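Local atomic coordinates of Succinylglutamatedesuccinylase/aspartoacylase (Rhodobacter sphaeroides 2.4.1, PDB entry 3CDX), a protein that probably hydrolyses non-peptide carbon–nitrogen bonds in linear amides as a metal-dependent enzyme of the succinylglutamate desuccinylase/aspartoacylase family, and carries a bound calcium ion in this crystal. Residues A[154-160]-A[318-324]; A[181-185]-A[228-232]; A[267-271]-A[333-337]; A[294-298]-A[307-311]. All blocks are in the same frame, centred on the assembly; numbering follows the deposited sequence. Where two conformers were deposited one is given.

Contact 1: A[154-160]-A[318-324]; sequences SYDSTPS and VWFGAGP
The ring of Y155 (chi1 m) lies obliquely beside that of F320 (chi1 m), CD2 to CD2 3.3 Å, centroids 5.5 Å apart and planes at 50°. The segments run antiparallel, end-to-end directions 153° apart, with extended backbone at D156 (-99/160) and G321 (-123/154). D156 and G321 form the hydrogen-bonded pair, CA atoms 5.2 Å apart: D156 N gives to G321 O at 3.0 Å and G321 N to D156 O at 2.9 Å. S157 and F320 follow as a non-hydrogen-bonded pair (CA atoms 4.4 Å apart), and S157 CB packs on F320 CE1 at 3.5 Å. T158 N reaches W319 O at 2.9 Å. W319, chi1 t, brings NE1 to S160 OG (2.9 Å), and that hydroxyl has T158 O at 2.7 Å, with E214 O a further partner. D156 turns its carboxylate away to a salt bridge with R220, while Y155 OH bonds to A332 O. W319 and F320, at a corner of the chain, both face V335 of strand 332-339 in a classic beta bulge. Strands 155-157 and 316-322 thus meet in one mixed sheet near the calcium site, F320 about 7 Å from H149 by side chains, in an M14-like zinc hydrolase fold.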
loop_
_atom_site.group_PDB
_atom_site.type_symbol
_atom_site.label_atom_id
_atom_site.label_comp_id
_atom_site.label_asym_id
_atom_site.label_seq_id
_atom_site.Cartn_x
_atom_site.Cartn_y
_atom_site.Cartn_z
ATOM N N SER A 154 0.687 -15.882 -15.247
ATOM C CA SER A 154 -0.639 -15.906 -15.883
ATOM C C SER A 154 -1.148 -17.298 -16.366
ATOM O O SER A 154 -2.344 -17.628 -16.254
ATOM C CB SER A 154 -0.661 -14.913 -17.066
ATOM O OG SER A 154 -0.472 -13.570 -16.627
ATOM N N TYR A 155 -0.238 -18.092 -16.892
ATOM C CA TYR A 155 -0.554 -19.358 -17.526
ATOM C C TYR A 155 0.681 -20.231 -17.480
ATOM O O TYR A 155 1.748 -19.790 -17.090
ATOM C CB TYR A 155 -0.851 -19.151 -19.035
ATOM C CG TYR A 155 -2.012 -18.269 -19.235
ATOM C CD1 TYR A 155 -3.272 -18.711 -18.868
ATOM C CD2 TYR A 155 -1.861 -16.994 -19.757
ATOM C CE1 TYR A 155 -4.375 -17.910 -18.990
ATOM C CE2 TYR A 155 -2.960 -16.161 -19.902
ATOM C CZ TYR A 155 -4.229 -16.632 -19.497
ATOM O OH TYR A 155 -5.366 -15.860 -19.612
ATOM N N ASP A 156 0.516 -21.476 -17.879
ATOM C CA ASP A 156 1.644 -22.191 -18.401
ATOM C C ASP A 156 1.529 -22.128 -19.918
ATOM O O ASP A 156 0.444 -21.868 -20.476
ATOM C CB ASP A 156 1.697 -23.640 -17.915
ATOM C CG ASP A 156 3.109 -24.223 -17.996
ATOM O OD1 ASP A 156 4.066 -23.446 -18.244
ATOM O OD2 ASP A 156 3.274 -25.457 -17.799
ATOM N N SER A 157 2.640 -22.359 -20.589
ATOM C CA SER A 157 2.630 -22.411 -22.027
ATOM C C SER A 157 3.501 -23.586 -22.438
ATOM O O SER A 157 4.487 -23.914 -21.765
ATOM C CB SER A 157 3.113 -21.077 -22.614
ATOM O OG SER A 157 4.467 -20.819 -22.242
ATOM N N THR A 158 3.107 -24.272 -23.505
ATOM C CA THR A 158 3.968 -25.325 -24.023
ATOM C C THR A 158 5.133 -24.695 -24.789
ATOM O O THR A 158 4.921 -23.730 -25.547
ATOM C CB THR A 158 3.178 -26.385 -24.855
ATOM O OG1 THR A 158 4.051 -27.472 -25.166
ATOM C CG2 THR A 158 2.630 -25.810 -26.107
ATOM N N PRO A 159 6.374 -25.172 -24.539
ATOM C CA PRO A 159 7.506 -24.511 -25.217
ATOM C C PRO A 159 7.370 -24.361 -26.745
ATOM O O PRO A 159 7.203 -25.341 -27.488
ATOM C CB PRO A 159 8.718 -25.337 -24.813
ATOM C CG PRO A 159 8.256 -26.092 -23.470
ATOM C CD PRO A 159 6.786 -26.256 -23.613
ATOM N N SER A 160 7.541 -23.131 -27.198
ATOM C CA SER A 160 7.164 -22.733 -28.539
ATOM C C SER A 160 7.799 -21.402 -28.881
ATOM O O SER A 160 8.214 -20.646 -27.962
ATOM C CB SER A 160 5.643 -22.569 -28.583
ATOM O OG SER A 160 5.196 -21.789 -27.471
ATOM N N VAL A 318 -3.506 -27.764 -26.558
ATOM C CA VAL A 318 -3.472 -26.658 -25.603
ATOM C C VAL A 318 -2.119 -25.950 -25.706
ATOM O O VAL A 318 -1.063 -26.560 -25.552
ATOM C CB VAL A 318 -3.820 -27.096 -24.132
ATOM C CG1 VAL A 318 -3.820 -25.901 -23.174
ATOM C CG2 VAL A 318 -5.215 -27.757 -24.105
ATOM N N TRP A 319 -2.166 -24.657 -26.005
ATOM C CA TRP A 319 -0.942 -23.861 -26.114
ATOM C C TRP A 319 -0.622 -23.138 -24.793
ATOM O O TRP A 319 0.517 -23.244 -24.298
ATOM C CB TRP A 319 -1.059 -22.852 -27.247
ATOM C CG TRP A 319 0.161 -21.985 -27.423
ATOM C CD1 TRP A 319 1.476 -22.342 -27.242
ATOM C CD2 TRP A 319 0.171 -20.616 -27.793
ATOM N NE1 TRP A 319 2.298 -21.278 -27.509
ATOM C CE2 TRP A 319 1.516 -20.198 -27.826
ATOM C CE3 TRP A 319 -0.833 -19.692 -28.108
ATOM C CZ2 TRP A 319 1.882 -18.907 -28.186
ATOM C CZ3 TRP A 319 -0.460 -18.386 -28.445
ATOM C CH2 TRP A 319 0.886 -18.013 -28.480
ATOM N N PHE A 320 -1.624 -22.382 -24.299
ATOM C CA PHE A 320 -1.666 -21.777 -22.957
ATOM C C PHE A 320 -2.702 -22.484 -22.115
ATOM O O PHE A 320 -3.844 -22.669 -22.547
ATOM C CB PHE A 320 -2.046 -20.288 -22.995
ATOM C CG PHE A 320 -0.913 -19.361 -23.336
ATOM C CD1 PHE A 320 0.080 -19.734 -24.221
ATOM C CD2 PHE A 320 -0.850 -18.071 -22.761
ATOM C CE1 PHE A 320 1.150 -18.855 -24.524
ATOM C CE2 PHE A 320 0.225 -17.199 -23.056
ATOM C CZ PHE A 320 1.208 -17.599 -23.950
ATOM N N GLY A 321 -2.311 -22.827 -20.892
ATOM C CA GLY A 321 -3.201 -23.489 -19.942
ATOM C C GLY A 321 -3.313 -22.684 -18.676
ATOM O O GLY A 321 -2.377 -21.933 -18.325
ATOM N N ALA A 322 -4.439 -22.858 -17.992
ATOM C CA ALA A 322 -4.760 -22.141 -16.749
ATOM C C ALA A 322 -3.541 -21.969 -15.821
ATOM O O ALA A 322 -2.784 -22.915 -15.606
ATOM C CB ALA A 322 -5.871 -22.849 -16.020
ATOM N N GLY A 323 -3.365 -20.755 -15.301
ATOM C CA GLY A 323 -2.293 -20.422 -14.350
ATOM C C GLY A 323 -2.819 -20.497 -12.930
ATOM O O GLY A 323 -2.837 -21.593 -12.340
ATOM N N PRO A 324 -3.251 -19.346 -12.365
ATOM C CA PRO A 324 -3.840 -19.286 -10.999
ATOM C C PRO A 324 -5.032 -20.225 -10.838
ATOM O O PRO A 324 -5.849 -20.329 -11.746
ATOM C CB PRO A 324 -4.362 -17.840 -10.858
ATOM C CG PRO A 324 -3.875 -17.094 -12.020
ATOM C CD PRO A 324 -3.224 -18.023 -13.036
#

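Contact 2: A[181-185]-A[228-232]; sequences AFGAP and IGKRG
This is a buried packing contact in the catalytic domain, where the C-terminal end of helix 169-182 and the turn after it meet the middle of helix 223-239. Close approach depends on glycine: F182 and G232 have CA atoms 4.1 Å apart, and a CB on G232 would clash with the F182 ring. F182, chi1 t and chi2 near 102°, lays a ring face under G232, whose CA stands 3.4 Å from the ring centroid and 5° off its normal, a CH-pi contact; G232 CA also sits 3.3 Å from F182 O. G183 leaves the helix with positive phi (77/42), and its O accepts R231 NH2 at 2.7 Å, R231 having chi1 and chi2 t and chi3 p. Beyond the turn, A184 CB meets I228 CG2 at 3.8 Å and P185 CD meets I228 CD1 at 4.2 Å, I228 having both chi angles m. Water 1 lies 2.9 Å from F182 O, 2.9 Å from I228 O and 3.0 Å from R231 NE, which donates to it. N235 bonds to F182 O. The helix-end carbonyls F182 O and G183 O thus find a guanidinium, an amide and a water, beside apolar contacts of I228.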
loop_
_atom_site.group_PDB
_atom_site.type_symbol
_atom_site.label_atom_id
_atom_site.label_comp_id
_atom_site.label_asym_id
_atom_site.label_seq_id
_atom_site.Cartn_x
_atom_site.Cartn_y
_atom_site.Cartn_z
ATOM N N ALA A 181 14.461 -22.947 -37.711
ATOM C CA ALA A 181 15.828 -23.057 -37.187
ATOM C C ALA A 181 15.883 -23.014 -35.645
ATOM O O ALA A 181 16.557 -23.845 -35.010
ATOM C CB ALA A 181 16.704 -21.950 -37.759
ATOM N N PHE A 182 15.150 -22.073 -35.037
ATOM C CA PHE A 182 15.118 -21.985 -33.555
ATOM C C PHE A 182 14.796 -23.397 -33.013
ATOM O O PHE A 182 15.442 -23.865 -32.099
ATOM C CB PHE A 182 14.096 -20.932 -33.062
ATOM C CG PHE A 182 14.091 -20.713 -31.537
ATOM C CD1 PHE A 182 14.719 -19.594 -30.975
ATOM C CD2 PHE A 182 13.458 -21.620 -30.679
ATOM C CE1 PHE A 182 14.707 -19.384 -29.547
ATOM C CE2 PHE A 182 13.444 -21.422 -29.268
ATOM C CZ PHE A 182 14.073 -20.312 -28.707
ATOM N N GLY A 183 13.810 -24.070 -33.607
ATOM C CA GLY A 183 13.580 -25.500 -33.331
ATOM C C GLY A 183 12.897 -25.838 -32.023
ATOM O O GLY A 183 13.287 -26.808 -31.343
ATOM N N ALA A 184 11.875 -25.057 -31.663
ATOM C CA ALA A 184 11.017 -25.413 -30.533
ATOM C C ALA A 184 9.981 -26.423 -31.053
ATOM O O ALA A 184 9.721 -26.476 -32.256
ATOM C CB ALA A 184 10.346 -24.183 -29.951
ATOM N N PRO A 185 9.388 -27.228 -30.167
ATOM C CA PRO A 185 8.435 -28.214 -30.727
ATOM C C PRO A 185 7.351 -27.590 -31.576
ATOM O O PRO A 185 6.947 -28.215 -32.556
ATOM C CB PRO A 185 7.825 -28.877 -29.486
ATOM C CG PRO A 185 8.779 -28.635 -28.395
ATOM C CD PRO A 185 9.568 -27.380 -28.709
ATOM N N ILE A 228 15.289 -25.718 -24.400
ATOM C CA ILE A 228 14.838 -25.345 -25.745
ATOM C C ILE A 228 15.262 -23.914 -26.087
ATOM O O ILE A 228 15.712 -23.633 -27.206
ATOM C CB ILE A 228 13.321 -25.607 -25.898
ATOM C CG1 ILE A 228 13.054 -27.124 -25.972
ATOM C CG2 ILE A 228 12.695 -24.820 -27.076
ATOM C CD1 ILE A 228 13.481 -27.825 -27.290
ATOM N N GLY A 229 15.171 -23.020 -25.108
ATOM C CA GLY A 229 15.621 -21.649 -25.283
ATOM C C GLY A 229 17.114 -21.488 -25.480
ATOM O O GLY A 229 17.543 -20.755 -26.363
ATOM N N LYS A 230 17.925 -22.158 -24.675
ATOM C CA LYS A 230 19.377 -22.125 -24.854
ATOM C C LYS A 230 19.789 -22.636 -26.257
ATOM O O LYS A 230 20.568 -21.982 -26.979
ATOM C CB LYS A 230 20.069 -22.996 -23.810
ATOM C CG LYS A 230 20.212 -22.405 -22.379
ATOM C CD LYS A 230 21.090 -23.328 -21.472
ATOM C CE LYS A 230 21.582 -22.592 -20.228
ATOM N NZ LYS A 230 22.538 -23.350 -19.344
ATOM N N ARG A 231 19.290 -23.812 -26.639
ATOM C CA ARG A 231 19.543 -24.338 -28.000
ATOM C C ARG A 231 18.988 -23.392 -29.097
ATOM O O ARG A 231 19.614 -23.198 -30.115
ATOM C CB ARG A 231 18.975 -25.754 -28.138
ATOM C CG ARG A 231 19.361 -26.485 -29.445
ATOM C CD ARG A 231 18.686 -27.828 -29.588
ATOM N NE ARG A 231 17.283 -27.711 -29.947
ATOM C CZ ARG A 231 16.502 -28.751 -30.229
ATOM N NH1 ARG A 231 16.996 -29.977 -30.214
ATOM N NH2 ARG A 231 15.247 -28.565 -30.562
ATOM N N GLY A 232 17.802 -22.822 -28.889
ATOM C CA GLY A 232 17.151 -22.049 -29.953
ATOM C C GLY A 232 17.928 -20.822 -30.348
ATOM O O GLY A 232 17.938 -20.442 -31.527
HETATM O O HOH W 1 15.581 -25.252 -29.608
#

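Contact 3: A[267-271]-A[333-337]; sequences DAYVM and VAVVM
Strands 269-271 and 334-337 run antiparallel, their axes 4.8 Å apart at closest and their directions 164° apart. The register sets Y269 against V335 as a non-hydrogen-bonded pair (CA atoms 4.5 Å apart) and V270 against A334 as a hydrogen-bonded one (5.1 Å between CA atoms). Three main-chain bonds hold it: V336 N to A268 O at 2.8 Å, V270 N to A334 O at 2.8 Å, and V333 N to V270 O at 2.7 Å. A268 keeps 3-10 angles (-66/-22) before extended Y269 (-100/124). At the other end the chain turns a corner at V333 (-107/-7), and A334 (-166/145) is extended. Two CA-H...O contacts fill in the ladder, V335 CA to A268 O at 3.3 Å and Y269 CA to A334 O at 3.4 Å. Within the larger mixed sheet, strand 332-339 lies between strands 259-271 and 316-322, and V335 bonds through its backbone to W319 and F320 on its other edge. One face carries Y269 (chi1 m) and V335 (chi1 t): V335 CG1 lies over the ring at 4.1 Å from its centroid, and V335 CG2 is 3.5 Å from Y269 CD1. W38 of the second subunit packs against Y269 too. On the other face V270, chi1 t, sets CG2 3.9 Å from A334 CB. V270 CG1 also meets V333 CG2 at the corner (3.8 Å), and Y312 packs on V270 and V336.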
loop_
_atom_site.group_PDB
_atom_site.type_symbol
_atom_site.label_atom_id
_atom_site.label_comp_id
_atom_site.label_asym_id
_atom_site.label_seq_id
_atom_site.Cartn_x
_atom_site.Cartn_y
_atom_site.Cartn_z
ATOM N N ASP A 267 -13.108 -18.725 -30.911
ATOM C CA ASP A 267 -13.454 -20.055 -30.416
ATOM C C ASP A 267 -12.219 -20.826 -29.880
ATOM O O ASP A 267 -12.379 -21.817 -29.175
ATOM C CB ASP A 267 -14.167 -20.862 -31.527
ATOM C CG ASP A 267 -15.718 -20.752 -31.469
ATOM O OD1 ASP A 267 -16.284 -20.008 -30.615
ATOM O OD2 ASP A 267 -16.367 -21.445 -32.284
ATOM N N ALA A 268 -11.012 -20.386 -30.242
ATOM C CA ALA A 268 -9.723 -20.903 -29.680
ATOM C C ALA A 268 -9.487 -20.608 -28.182
ATOM O O ALA A 268 -8.722 -21.294 -27.541
ATOM C CB ALA A 268 -8.540 -20.388 -30.499
ATOM N N TYR A 269 -10.150 -19.593 -27.646
ATOM C CA TYR A 269 -10.021 -19.178 -26.246
ATOM C C TYR A 269 -11.165 -19.705 -25.387
ATOM O O TYR A 269 -12.356 -19.457 -25.686
ATOM C CB TYR A 269 -10.027 -17.648 -26.170
ATOM C CG TYR A 269 -8.889 -17.036 -26.942
ATOM C CD1 TYR A 269 -7.744 -16.598 -26.284
ATOM C CD2 TYR A 269 -8.943 -16.918 -28.329
ATOM C CE1 TYR A 269 -6.686 -16.047 -26.981
ATOM C CE2 TYR A 269 -7.876 -16.358 -29.047
ATOM C CZ TYR A 269 -6.761 -15.929 -28.358
ATOM O OH TYR A 269 -5.691 -15.398 -29.031
ATOM N N VAL A 270 -10.827 -20.429 -24.327
ATOM C CA VAL A 270 -11.816 -20.780 -23.333
ATOM C C VAL A 270 -11.782 -19.702 -22.288
ATOM O O VAL A 270 -10.778 -19.518 -21.601
ATOM C CB VAL A 270 -11.558 -22.151 -22.678
ATOM C CG1 VAL A 270 -12.752 -22.540 -21.770
ATOM C CG2 VAL A 270 -11.272 -23.174 -23.752
ATOM N N MET A 271 -12.893 -18.999 -22.161
ATOM C CA MET A 271 -12.983 -17.862 -21.270
ATOM C C MET A 271 -13.762 -18.201 -19.988
ATOM O O MET A 271 -14.745 -18.941 -20.019
ATOM C CB MET A 271 -13.642 -16.709 -22.023
ATOM C CG MET A 271 -12.919 -16.333 -23.351
ATOM S SD MET A 271 -11.276 -15.615 -23.219
ATOM C CE MET A 271 -11.601 -14.075 -22.375
ATOM N N VAL A 333 -8.821 -19.403 -19.760
ATOM C CA VAL A 333 -8.271 -20.517 -18.971
ATOM C C VAL A 333 -7.546 -21.543 -19.873
ATOM O O VAL A 333 -6.885 -22.481 -19.395
ATOM C CB VAL A 333 -9.352 -21.140 -18.062
ATOM C CG1 VAL A 333 -9.805 -20.102 -17.017
ATOM C CG2 VAL A 333 -10.552 -21.651 -18.860
ATOM N N ALA A 334 -7.664 -21.318 -21.182
ATOM C CA ALA A 334 -7.027 -22.117 -22.225
ATOM C C ALA A 334 -7.114 -21.367 -23.538
ATOM O O ALA A 334 -8.085 -20.661 -23.811
ATOM C CB ALA A 334 -7.674 -23.519 -22.375
ATOM N N VAL A 335 -6.067 -21.529 -24.331
ATOM C CA VAL A 335 -5.997 -21.085 -25.704
ATOM C C VAL A 335 -5.500 -22.309 -26.468
ATOM O O VAL A 335 -4.442 -22.882 -26.139
ATOM C CB VAL A 335 -5.009 -19.935 -25.885
ATOM C CG1 VAL A 335 -5.021 -19.450 -27.364
ATOM C CG2 VAL A 335 -5.328 -18.790 -24.921
ATOM N N VAL A 336 -6.288 -22.699 -27.468
ATOM C CA VAL A 336 -6.000 -23.888 -28.302
ATOM C C VAL A 336 -5.373 -23.470 -29.645
ATOM O O VAL A 336 -5.854 -22.522 -30.311
ATOM C CB VAL A 336 -7.308 -24.710 -28.494
ATOM C CG1 VAL A 336 -7.102 -25.970 -29.356
ATOM C CG2 VAL A 336 -7.880 -25.063 -27.113
ATOM N N MET A 337 -4.291 -24.146 -30.013
ATOM C CA MET A 337 -3.623 -23.933 -31.289
ATOM C C MET A 337 -4.001 -25.098 -32.200
ATOM O O MET A 337 -4.351 -26.137 -31.697
ATOM C CB MET A 337 -2.107 -23.802 -31.125
ATOM C CG MET A 337 -1.348 -25.013 -30.571
ATOM S SD MET A 337 0.408 -24.672 -30.235
ATOM C CE MET A 337 0.759 -26.266 -29.547
#

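Contact 4: A[294-298]-A[307-311]; sequences AGWIH and PLELL
Near the start of strand 293-298, A294 N donates to L310 O at 2.7 Å, though its backbone (-91/-25) is not extended. G295 follows at 152/-170, its O accepting L310 N at 2.9 Å; because A294 and G295 both face L310, the pair makes a classic beta bulge. W296 (chi1 m, chi2 near -91°) stands across from E309 in a non-hydrogen-bonded pair, CA atoms 4.4 Å apart. Its CD1 lies 3.8 Å from E309 CB, its CB 3.8 Å from P307 CB. E309, extended with chi1 and chi2 t, hydrogen-bonds through OE2 to T293 OG1. Strands 294-298 and 308-311 are the arms of a beta hairpin, directions 154° apart and axes 4.6 Å at closest; 308-311 is an outermost strand of a four-stranded antiparallel sheet within the chain, and 276-280 lies beyond 293-298. I297 (chi1 m, chi2 t) and L308 form a hydrogen-bonded pair, I297 N to L308 O at 2.8 Å and L308 N to I297 O at 2.7 Å. The I297 side chain lies on the face opposite W296 and E309, with CB 4.3 Å from L308 CB and CD1 4.3 Å from L310 CD1, and F278 packs on both I297 and L310. H298 turns a ring face to P307, whose CB is 4.0 Å from the centroid in a CH-pi contact; H298 NE2 bonds to E279, and I71 of the third subunit touches H298.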
loop_
_atom_site.group_PDB
_atom_site.type_symbol
_atom_site.label_atom_id
_atom_site.label_comp_id
_atom_site.label_asym_id
_atom_site.label_seq_id
_atom_site.Cartn_x
_atom_site.Cartn_y
_atom_site.Cartn_z
ATOM N N ALA A 294 -13.477 -28.648 -20.716
ATOM C CA ALA A 294 -12.180 -27.973 -20.496
ATOM C C ALA A 294 -11.831 -27.891 -18.995
ATOM O O ALA A 294 -10.636 -27.857 -18.630
ATOM C CB ALA A 294 -12.151 -26.589 -21.153
ATOM N N GLY A 295 -12.865 -27.919 -18.154
ATOM C CA GLY A 295 -12.729 -27.855 -16.699
ATOM C C GLY A 295 -13.970 -27.228 -16.122
ATOM O O GLY A 295 -14.956 -27.059 -16.841
ATOM N N TRP A 296 -13.928 -26.900 -14.831
ATOM C CA TRP A 296 -15.078 -26.434 -14.052
ATOM C C TRP A 296 -14.667 -25.291 -13.129
ATOM O O TRP A 296 -13.586 -25.313 -12.516
ATOM C CB TRP A 296 -15.629 -27.560 -13.136
ATOM C CG TRP A 296 -16.066 -28.799 -13.825
ATOM C CD1 TRP A 296 -17.330 -29.074 -14.293
ATOM C CD2 TRP A 296 -15.259 -29.938 -14.146
ATOM N NE1 TRP A 296 -17.352 -30.324 -14.877
ATOM C CE2 TRP A 296 -16.098 -30.872 -14.810
ATOM C CE3 TRP A 296 -13.907 -30.273 -13.920
ATOM C CZ2 TRP A 296 -15.634 -32.111 -15.249
ATOM C CZ3 TRP A 296 -13.439 -31.473 -14.369
ATOM C CH2 TRP A 296 -14.297 -32.396 -15.029
ATOM N N ILE A 297 -15.553 -24.308 -13.010
ATOM C CA ILE A 297 -15.327 -23.234 -12.060
ATOM C C ILE A 297 -16.149 -23.582 -10.839
ATOM O O ILE A 297 -17.386 -23.663 -10.931
ATOM C CB ILE A 297 -15.791 -21.883 -12.601
ATOM C CG1 ILE A 297 -14.941 -21.451 -13.807
ATOM C CG2 ILE A 297 -15.846 -20.870 -11.473
ATOM C CD1 ILE A 297 -15.428 -20.121 -14.478
ATOM N N HIS A 298 -15.449 -23.811 -9.724
ATOM C CA HIS A 298 -16.059 -24.164 -8.465
ATOM C C HIS A 298 -16.381 -22.883 -7.718
ATOM O O HIS A 298 -15.613 -21.882 -7.805
ATOM C CB HIS A 298 -15.104 -25.065 -7.650
ATOM C CG HIS A 298 -14.793 -26.387 -8.303
ATOM N ND1 HIS A 298 -15.467 -27.550 -7.986
ATOM C CD2 HIS A 298 -13.899 -26.728 -9.264
ATOM C CE1 HIS A 298 -14.993 -28.547 -8.717
ATOM N NE2 HIS A 298 -14.043 -28.076 -9.502
ATOM N N PRO A 307 -20.487 -26.694 -9.668
ATOM C CA PRO A 307 -19.506 -25.937 -10.447
ATOM C C PRO A 307 -19.965 -25.670 -11.883
ATOM O O PRO A 307 -20.783 -26.411 -12.457
ATOM C CB PRO A 307 -18.272 -26.836 -10.435
ATOM C CG PRO A 307 -18.803 -28.197 -10.186
ATOM C CD PRO A 307 -19.985 -28.029 -9.291
ATOM N N LEU A 308 -19.405 -24.624 -12.470
ATOM C CA LEU A 308 -19.767 -24.298 -13.838
ATOM C C LEU A 308 -18.825 -24.973 -14.834
ATOM O O LEU A 308 -17.638 -24.653 -14.888
ATOM C CB LEU A 308 -19.800 -22.774 -14.026
ATOM C CG LEU A 308 -20.118 -22.190 -15.398
ATOM C CD1 LEU A 308 -21.622 -22.416 -15.746
ATOM C CD2 LEU A 308 -19.782 -20.674 -15.373
ATOM N N GLU A 309 -19.379 -25.894 -15.635
ATOM C CA GLU A 309 -18.619 -26.579 -16.685
ATOM C C GLU A 309 -18.275 -25.651 -17.856
ATOM O O GLU A 309 -19.166 -24.946 -18.382
ATOM C CB GLU A 309 -19.431 -27.765 -17.227
ATOM C CG GLU A 309 -18.612 -28.707 -18.169
ATOM C CD GLU A 309 -19.484 -29.819 -18.795
ATOM O OE1 GLU A 309 -20.703 -29.785 -18.576
ATOM O OE2 GLU A 309 -18.950 -30.700 -19.498
ATOM N N LEU A 310 -16.999 -25.667 -18.272
ATOM C CA LEU A 310 -16.543 -24.961 -19.503
ATOM C C LEU A 310 -16.151 -25.958 -20.570
ATOM O O LEU A 310 -15.564 -26.986 -20.244
ATOM C CB LEU A 310 -15.304 -24.062 -19.242
ATOM C CG LEU A 310 -15.414 -23.010 -18.123
ATOM C CD1 LEU A 310 -14.309 -21.970 -18.167
ATOM C CD2 LEU A 310 -16.794 -22.332 -18.133
ATOM N N LEU A 311 -16.425 -25.634 -21.842
ATOM C CA LEU A 311 -16.075 -26.517 -22.966
ATOM C C LEU A 311 -15.058 -25.870 -23.897
ATOM O O LEU A 311 -15.115 -24.663 -24.108
ATOM C CB LEU A 311 -17.327 -26.883 -23.794
ATOM C CG LEU A 311 -18.583 -27.341 -23.048
ATOM C CD1 LEU A 311 -19.720 -27.573 -24.071
ATOM C CD2 LEU A 311 -18.299 -28.597 -22.230
#

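How the contacts relate
Contacts 1, 2 and 3 are buried, whereas contact 4 is partly exposed, about 29 Å from the chain centre. Contacts 1 and 3 share one sheet: W319 N and V335 O lie 2.9 Å apart and F320 O and V335 N 3.1 Å, both probable hydrogen bonds, joining their strands. Contact 4 belongs to the other sheet and meets contact 3 through side chains, V333 CG2 to L310 CD1 at 3.8 Å. Contact 2 touches contact 1 at P159 O and P185 CD, 3.4 Å apart. The beta contacts rest on main-chain ladders; contact 2, between helix end and helix, relies on close approach at glycine, an arginine and a water. Contacts 1 and 4 both reach the third subunit.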